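Local coordinates for protein N-terminal acetyltransferase B complex subunit MDM20 (Candida albicans, PDB 5K04) that probably serves as the non-catalytic, auxiliary subunit of the NatB complex, which acetylates the N-termini of proteins, at residues 708-720 against 732-744. Numbering follows the deposited sequence.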
# COMPACT_ATOMS: atom_id res chain seq x y z
N VAL A 708 -37.36 2.32 -4.22
CA VAL A 708 -36.95 3.32 -5.21
C VAL A 708 -37.85 4.54 -5.13
O VAL A 708 -37.37 5.67 -4.94
CB VAL A 708 -36.97 2.69 -6.61
CG1 VAL A 708 -36.67 3.74 -7.67
CG2 VAL A 708 -35.96 1.56 -6.68
N GLN A 709 -39.17 4.34 -5.26
CA GLN A 709 -40.13 5.45 -5.29
C GLN A 709 -40.00 6.32 -4.05
O GLN A 709 -39.94 7.55 -4.13
CB GLN A 709 -41.57 4.93 -5.40
CG GLN A 709 -41.93 4.24 -6.71
CD GLN A 709 -41.43 2.80 -6.82
OE1 GLN A 709 -40.91 2.22 -5.86
NE2 GLN A 709 -41.57 2.22 -8.00
N ARG A 710 -39.95 5.68 -2.89
CA ARG A 710 -39.83 6.43 -1.64
C ARG A 710 -38.54 7.23 -1.59
O ARG A 710 -38.53 8.37 -1.11
CB ARG A 710 -39.96 5.44 -0.48
CG ARG A 710 -41.34 4.78 -0.50
CD ARG A 710 -41.45 3.54 0.36
NE ARG A 710 -41.17 3.81 1.76
CZ ARG A 710 -40.87 2.87 2.65
NH1 ARG A 710 -40.82 1.60 2.26
NH2 ARG A 710 -40.61 3.19 3.90
N GLN A 711 -37.44 6.67 -2.09
CA GLN A 711 -36.19 7.43 -2.18
C GLN A 711 -36.34 8.61 -3.14
O GLN A 711 -35.86 9.72 -2.85
CB GLN A 711 -35.05 6.51 -2.61
CG GLN A 711 -34.40 5.74 -1.47
CD GLN A 711 -33.33 4.78 -1.96
OE1 GLN A 711 -32.13 5.08 -1.96
NE2 GLN A 711 -33.77 3.61 -2.41
N HIS A 712 -37.00 8.40 -4.29
CA HIS A 712 -37.23 9.49 -5.23
C HIS A 712 -38.10 10.59 -4.62
O HIS A 712 -37.90 11.78 -4.91
CB HIS A 712 -37.88 8.95 -6.51
CG HIS A 712 -36.93 8.17 -7.37
ND1 HIS A 712 -37.27 7.70 -8.62
CD2 HIS A 712 -35.66 7.78 -7.15
CE1 HIS A 712 -36.24 7.07 -9.15
NE2 HIS A 712 -35.24 7.10 -8.28
N GLU A 713 -39.09 10.21 -3.79
CA GLU A 713 -39.97 11.18 -3.16
C GLU A 713 -39.22 12.02 -2.13
O GLU A 713 -39.45 13.24 -2.02
CB GLU A 713 -41.15 10.47 -2.49
CG GLU A 713 -42.11 9.81 -3.48
CD GLU A 713 -43.25 9.05 -2.80
OE1 GLU A 713 -43.18 8.82 -1.57
OE2 GLU A 713 -44.21 8.68 -3.51
N ILE A 714 -38.33 11.39 -1.35
CA ILE A 714 -37.55 12.12 -0.35
C ILE A 714 -36.65 13.13 -1.03
O ILE A 714 -36.50 14.27 -0.58
CB ILE A 714 -36.75 11.13 0.51
CG1 ILE A 714 -37.68 10.16 1.27
CG2 ILE A 714 -35.81 11.85 1.47
CD1 ILE A 714 -36.96 8.89 1.74
N ILE A 715 -36.04 12.72 -2.15
CA ILE A 715 -35.13 13.58 -2.91
C ILE A 715 -35.88 14.78 -3.48
O ILE A 715 -35.41 15.92 -3.39
CB ILE A 715 -34.45 12.74 -4.00
CG1 ILE A 715 -33.39 11.84 -3.36
CG2 ILE A 715 -33.89 13.62 -5.10
CD1 ILE A 715 -32.77 10.83 -4.32
N ASP A 716 -37.07 14.55 -4.05
CA ASP A 716 -37.85 15.63 -4.63
C ASP A 716 -38.39 16.59 -3.57
O ASP A 716 -38.63 17.76 -3.86
CB ASP A 716 -39.01 15.08 -5.47
CG ASP A 716 -38.55 14.38 -6.75
OD1 ASP A 716 -37.39 14.58 -7.19
OD2 ASP A 716 -39.37 13.63 -7.32
N SER A 717 -38.59 16.10 -2.35
CA SER A 717 -39.07 16.95 -1.26
C SER A 717 -37.96 17.75 -0.59
O SER A 717 -38.26 18.61 0.25
CB SER A 717 -39.78 16.11 -0.20
OG SER A 717 -38.82 15.36 0.54
N MET A 718 -36.69 17.49 -0.92
CA MET A 718 -35.60 18.19 -0.26
C MET A 718 -35.42 19.57 -0.88
O MET A 718 -35.37 19.72 -2.10
CB MET A 718 -34.31 17.38 -0.36
CG MET A 718 -34.36 16.12 0.49
SD MET A 718 -32.89 15.10 0.53
CE MET A 718 -32.26 15.60 -1.01
N ASP A 719 -35.34 20.58 -0.02
CA ASP A 719 -35.02 21.94 -0.44
C ASP A 719 -33.52 22.18 -0.37
O ASP A 719 -32.79 21.53 0.38
CB ASP A 719 -35.77 22.96 0.41
CG ASP A 719 -37.28 22.86 0.25
OD1 ASP A 719 -37.80 23.28 -0.81
OD2 ASP A 719 -37.93 22.34 1.18
N PHE A 720 -33.06 23.12 -1.16
CA PHE A 720 -31.64 23.37 -1.32
C PHE A 720 -31.39 24.87 -1.37
O PHE A 720 -31.93 25.56 -2.24
CB PHE A 720 -31.11 22.70 -2.58
CG PHE A 720 -30.96 21.23 -2.45
CD1 PHE A 720 -29.89 20.69 -1.75
CD2 PHE A 720 -31.89 20.37 -3.03
CE1 PHE A 720 -29.74 19.33 -1.64
CE2 PHE A 720 -31.75 19.00 -2.92
CZ PHE A 720 -30.67 18.48 -2.22
N LYS A 732 -29.76 15.71 -9.13
CA LYS A 732 -30.93 15.00 -8.61
C LYS A 732 -31.37 13.92 -9.58
O LYS A 732 -31.69 12.80 -9.17
CB LYS A 732 -32.08 15.97 -8.33
CG LYS A 732 -32.09 16.50 -6.90
CD LYS A 732 -33.06 17.66 -6.75
CE LYS A 732 -34.42 17.34 -7.36
NZ LYS A 732 -35.39 18.48 -7.22
N LEU A 733 -31.37 14.23 -10.88
CA LEU A 733 -31.81 13.26 -11.87
C LEU A 733 -30.82 12.10 -11.98
O LEU A 733 -31.22 10.94 -12.04
CB LEU A 733 -32.00 13.94 -13.22
CG LEU A 733 -32.80 13.14 -14.24
CD1 LEU A 733 -33.92 12.32 -13.57
CD2 LEU A 733 -33.38 14.10 -15.27
N GLU A 734 -29.52 12.41 -12.00
CA GLU A 734 -28.50 11.37 -12.08
C GLU A 734 -28.53 10.48 -10.83
O GLU A 734 -28.39 9.26 -10.92
CB GLU A 734 -27.13 12.03 -12.26
CG GLU A 734 -25.92 11.12 -11.99
CD GLU A 734 -24.61 11.89 -11.82
OE1 GLU A 734 -23.92 12.11 -12.84
OE2 GLU A 734 -24.29 12.30 -10.67
N ILE A 735 -28.76 11.08 -9.66
CA ILE A 735 -28.79 10.32 -8.42
C ILE A 735 -30.04 9.45 -8.35
O ILE A 735 -29.97 8.29 -7.92
CB ILE A 735 -28.66 11.28 -7.22
CG1 ILE A 735 -27.21 11.78 -7.15
CG2 ILE A 735 -29.12 10.61 -5.93
CD1 ILE A 735 -26.87 12.57 -5.90
N LYS A 736 -31.19 9.99 -8.79
CA LYS A 736 -32.41 9.20 -8.81
C LYS A 736 -32.31 8.04 -9.80
O LYS A 736 -32.74 6.92 -9.49
CB LYS A 736 -33.63 10.07 -9.15
CG LYS A 736 -33.96 11.09 -8.05
CD LYS A 736 -35.39 11.57 -8.10
CE LYS A 736 -35.72 12.31 -9.38
NZ LYS A 736 -37.18 12.67 -9.39
N SER A 737 -31.74 8.28 -10.98
CA SER A 737 -31.58 7.20 -11.96
C SER A 737 -30.61 6.14 -11.45
O SER A 737 -30.82 4.94 -11.67
CB SER A 737 -31.09 7.76 -13.30
OG SER A 737 -32.07 8.57 -13.91
N SER A 738 -29.54 6.56 -10.77
CA SER A 738 -28.55 5.61 -10.26
C SER A 738 -29.13 4.76 -9.15
O SER A 738 -28.88 3.55 -9.08
CB SER A 738 -27.31 6.35 -9.75
OG SER A 738 -26.42 5.46 -9.10
N ILE A 739 -29.89 5.38 -8.24
CA ILE A 739 -30.56 4.61 -7.19
C ILE A 739 -31.48 3.57 -7.81
O ILE A 739 -31.48 2.40 -7.42
CB ILE A 739 -31.32 5.55 -6.24
CG1 ILE A 739 -30.35 6.31 -5.34
CG2 ILE A 739 -32.35 4.79 -5.42
CD1 ILE A 739 -30.99 7.51 -4.67
N GLU A 740 -32.24 3.99 -8.82
CA GLU A 740 -33.18 3.09 -9.48
C GLU A 740 -32.46 1.91 -10.12
O GLU A 740 -32.73 0.75 -9.79
CB GLU A 740 -33.98 3.87 -10.53
CG GLU A 740 -34.94 2.99 -11.36
CD GLU A 740 -36.07 3.78 -12.02
OE1 GLU A 740 -36.13 5.02 -11.87
OE2 GLU A 740 -36.90 3.16 -12.69
N ASP A 741 -31.53 2.21 -11.03
CA ASP A 741 -30.80 1.15 -11.72
C ASP A 741 -30.14 0.18 -10.74
O ASP A 741 -30.23 -1.04 -10.91
CB ASP A 741 -29.76 1.78 -12.66
CG ASP A 741 -30.38 2.62 -13.76
OD1 ASP A 741 -31.53 2.34 -14.16
OD2 ASP A 741 -29.73 3.58 -14.22
N CYS A 742 -29.48 0.70 -9.70
CA CYS A 742 -28.75 -0.21 -8.82
C CYS A 742 -29.71 -1.03 -7.95
O CYS A 742 -29.50 -2.23 -7.76
CB CYS A 742 -27.73 0.58 -7.98
SG CYS A 742 -26.42 1.39 -8.90
N VAL A 743 -30.79 -0.42 -7.47
CA VAL A 743 -31.74 -1.14 -6.61
C VAL A 743 -32.55 -2.16 -7.40
O VAL A 743 -32.79 -3.27 -6.93
CB VAL A 743 -32.66 -0.15 -5.87
CG1 VAL A 743 -33.81 -0.89 -5.21
CG2 VAL A 743 -31.88 0.63 -4.83
N VAL A 744 -33.00 -1.80 -8.61
CA VAL A 744 -33.83 -2.69 -9.42
C VAL A 744 -33.04 -3.91 -9.87
O VAL A 744 -33.56 -5.03 -9.92
CB VAL A 744 -34.43 -1.92 -10.61
CG1 VAL A 744 -34.99 -2.88 -11.68
CG2 VAL A 744 -35.53 -0.98 -10.12
O HOH W 1 -35.35 18.67 -4.30
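The imidazole of H712 lies between two aliphatic groups: K736 CB forms a CH-pi contact over one face, 3.8 Å from the ring centroid, and V708 CG1 of its own helix covers the opposite face near the rim. E740 OE1 lies at the edge, in the ring plane, 3.4 Å from H712 CE1. H712 NE2 donates to K736 O (2.8 Å) along a bent path of 141°, from above the carbonyl plane, while E740 N approaches that oxygen from the other face; one helical carbonyl thus serves both its own helix and the neighbour. Beyond the ring, K736 bends at chi3 (-63°), which brings NZ to the syn lone pair of D716 OD1 at 2.9 Å in a salt bridge. I715 fills the more buried side as a knob among K732, I735, K736 and I739, its CD1 meeting I739 CD1 tip to tip (3.8 Å). V708 CG2 packs on V743 CG1 at 3.6 Å. The amide of Q711 rests on I739 CG2, its OE1 bound by N423. The consecutive helices 707-717 and 729-747 form an antiparallel hairpin, 166° between segment directions, flanked by helix 661-682 at Q711 and V743 and helix 388-404 at M718 and F720.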